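Local coordinates for type 6 secretion amidase effector 2 (Salmonella typhi, PDB 6WIN), which is a toxin delivered by type VI secretion that probably hydrolyses amide bonds in the peptidoglycan of rival bacteria, at residues I105-N110 with N125-F130. Numbering follows the deposited sequence.
Sequences IRKLHN and NAEAYF
Lys107 and Glu127 form a salt bridge across the contact, NZ of the lysine lying 2.6 Å from OE1 of the glutamate and meeting it from above the carboxylate plane. The lysine chain bends at chi2 (-112°) and again at chi4, and the second bend turns the ammonium back so that it also donates to Leu108 O at 2.9 Å, almost straight on to that carbonyl. Glu127 reaches across with an extended chain, its CG packing against Lys107 CG, while OE2 takes a hydrogen bond with Ser112 OG. A water beside the pair accepts from Leu108 N and donates to both Glu127 OE1 and Asn125 OD1, linking the Leu108 backbone to the side chains of Asn125 and Glu127; its approach to OD1 is unusually short, and that length is doubtful. The direct backbone bond is Ala126 N to Arg106 O, 2.9 Å; the methyl of Ala126 rests against the same peptide, CB 3.4 Å from Arg106 O.

On the inner side, Ile105 CG2 covers Ala126 N, and its CD1 lies 3.8 Å from Tyr129 CZ, the two side chains crossing at about a right angle. Tyr129 OH is held by Ser123 O.

Asn125 shapes the turn 125-128, closed by Ala128 N to Asn125 O: with CG anti to its backbone N (chi1 -168°), OD1 accepts from Glu127 N in an Asx turn, and ND2 donates to Ile120 O and Gly111 O. Leu108 CD1 packs obliquely over this amide.

Strand 101-106 is an outermost strand of the antiparallel sheet, paired with 84-89, and the chain leaving it meets the turn that leads into strand 129-133, itself seated between 40-44 and 56-59. Ile105 also packs on Ile85 and Val87, and Tyr129 on Ile57 and Thr59.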
loop_
_atom_site.group_PDB
_atom_site.type_symbol
_atom_site.label_atom_id
_atom_site.label_comp_id
_atom_site.label_asym_id
_atom_site.label_seq_id
_atom_site.Cartn_x
_atom_site.Cartn_y
_atom_site.Cartn_z
ATOM N N ILE A 105 6.535 -5.345 6.670
ATOM C CA ILE A 105 5.900 -6.309 5.785
ATOM C C ILE A 105 7.014 -7.115 5.132
ATOM O O ILE A 105 7.845 -6.558 4.405
ATOM C CB ILE A 105 5.013 -5.612 4.742
ATOM C CG1 ILE A 105 4.010 -4.684 5.440
ATOM C CG2 ILE A 105 4.312 -6.634 3.850
ATOM C CD1 ILE A 105 2.929 -4.117 4.508
ATOM N N ARG A 106 7.051 -8.415 5.416
ATOM C CA ARG A 106 8.142 -9.268 4.973
ATOM C C ARG A 106 7.942 -9.794 3.556
ATOM O O ARG A 106 6.819 -10.007 3.093
ATOM C CB ARG A 106 8.305 -10.455 5.912
ATOM C CG ARG A 106 8.250 -10.084 7.370
ATOM C CD ARG A 106 9.177 -10.948 8.155
ATOM N NE ARG A 106 9.113 -12.363 7.764
ATOM C CZ ARG A 106 8.034 -13.132 7.887
ATOM N NH1 ARG A 106 8.085 -14.405 7.505
ATOM N NH2 ARG A 106 6.909 -12.635 8.396
ATOM N N LYS A 107 9.062 -10.009 2.879
ATOM C CA LYS A 107 9.095 -10.912 1.742
ATOM C C LYS A 107 9.009 -12.337 2.273
ATOM O O LYS A 107 9.854 -12.767 3.066
ATOM C CB LYS A 107 10.366 -10.699 0.925
ATOM C CG LYS A 107 10.366 -11.436 -0.421
ATOM C CD LYS A 107 11.397 -12.546 -0.430
ATOM C CE LYS A 107 11.406 -13.288 -1.772
ATOM N NZ LYS A 107 10.166 -14.121 -1.955
ATOM N N LEU A 108 7.951 -13.038 1.898
ATOM C CA LEU A 108 7.684 -14.374 2.400
ATOM C C LEU A 108 8.434 -15.412 1.569
ATOM O O LEU A 108 8.764 -15.186 0.403
ATOM C CB LEU A 108 6.178 -14.645 2.363
ATOM C CG LEU A 108 5.347 -13.547 3.024
ATOM C CD1 LEU A 108 3.863 -13.866 2.949
ATOM C CD2 LEU A 108 5.798 -13.378 4.469
ATOM N N HIS A 109 8.707 -16.560 2.186
ATOM C CA HIS A 109 9.250 -17.687 1.438
ATOM C C HIS A 109 8.266 -18.102 0.348
ATOM O O HIS A 109 7.085 -18.337 0.618
ATOM C CB HIS A 109 9.528 -18.856 2.380
ATOM C CG HIS A 109 10.696 -18.638 3.291
ATOM N ND1 HIS A 109 11.988 -18.497 2.826
ATOM C CD2 HIS A 109 10.769 -18.538 4.638
ATOM C CE1 HIS A 109 12.806 -18.326 3.848
ATOM N NE2 HIS A 109 12.092 -18.345 4.959
ATOM N N ASN A 110 8.752 -18.172 -0.893
ATOM C CA ASN A 110 7.918 -18.546 -2.043
ATOM C C ASN A 110 6.626 -17.726 -2.079
ATOM O O ASN A 110 5.533 -18.255 -2.299
ATOM C CB ASN A 110 7.622 -20.053 -2.033
ATOM C CG ASN A 110 7.113 -20.573 -3.378
ATOM O OD1 ASN A 110 6.995 -19.829 -4.355
ATOM N ND2 ASN A 110 6.803 -21.864 -3.425
ATOM N N ASN A 125 2.364 -9.465 2.564
ATOM C CA ASN A 125 3.274 -9.993 1.550
ATOM C C ASN A 125 3.941 -8.815 0.852
ATOM O O ASN A 125 3.301 -8.129 0.049
ATOM C CB ASN A 125 2.500 -10.855 0.545
ATOM C CG ASN A 125 3.398 -11.660 -0.364
ATOM O OD1 ASN A 125 4.488 -11.226 -0.738
ATOM N ND2 ASN A 125 2.942 -12.860 -0.719
ATOM N N ALA A 126 5.234 -8.604 1.124
ATOM C CA ALA A 126 5.944 -7.467 0.544
ATOM C C ALA A 126 5.908 -7.460 -0.979
ATOM O O ALA A 126 6.033 -6.393 -1.586
ATOM C CB ALA A 126 7.399 -7.450 1.005
ATOM N N GLU A 127 5.784 -8.630 -1.614
ATOM C CA GLU A 127 5.801 -8.715 -3.072
ATOM C C GLU A 127 4.474 -8.316 -3.709
ATOM O O GLU A 127 4.426 -8.109 -4.928
ATOM C CB GLU A 127 6.185 -10.139 -3.504
ATOM C CG GLU A 127 7.626 -10.524 -3.140
ATOM C CD GLU A 127 8.042 -11.865 -3.722
ATOM O OE1 GLU A 127 8.081 -12.849 -2.960
ATOM O OE2 GLU A 127 8.322 -11.932 -4.940
ATOM N N ALA A 128 3.407 -8.186 -2.917
ATOM C CA ALA A 128 2.113 -7.776 -3.444
ATOM C C ALA A 128 1.992 -6.266 -3.631
ATOM O O ALA A 128 0.984 -5.803 -4.180
ATOM C CB ALA A 128 0.995 -8.265 -2.520
ATOM N N TYR A 129 2.991 -5.491 -3.230
ATOM C CA TYR A 129 2.858 -4.044 -3.172
ATOM C C TYR A 129 3.483 -3.383 -4.390
ATOM O O TYR A 129 4.621 -3.684 -4.763
ATOM C CB TYR A 129 3.474 -3.493 -1.886
ATOM C CG TYR A 129 2.563 -3.758 -0.723
ATOM C CD1 TYR A 129 2.619 -4.971 -0.023
ATOM C CD2 TYR A 129 1.608 -2.819 -0.348
ATOM C CE1 TYR A 129 1.755 -5.229 1.025
ATOM C CE2 TYR A 129 0.744 -3.056 0.699
ATOM C CZ TYR A 129 0.821 -4.260 1.386
ATOM O OH TYR A 129 -0.059 -4.478 2.415
ATOM N N PHE A 130 2.735 -2.464 -4.987
ATOM C CA PHE A 130 3.165 -1.741 -6.167
ATOM C C PHE A 130 2.815 -0.273 -5.982
ATOM O O PHE A 130 1.882 0.065 -5.258
ATOM C CB PHE A 130 2.494 -2.302 -7.442
ATOM C CG PHE A 130 2.906 -3.720 -7.772
ATOM C CD1 PHE A 130 3.804 -3.970 -8.795
ATOM C CD2 PHE A 130 2.395 -4.797 -7.063
ATOM C CE1 PHE A 130 4.203 -5.277 -9.092
ATOM C CE2 PHE A 130 2.779 -6.101 -7.363
ATOM C CZ PHE A 130 3.683 -6.336 -8.371
HETATM O O HOH W 1 6.709 -12.347 -0.454
#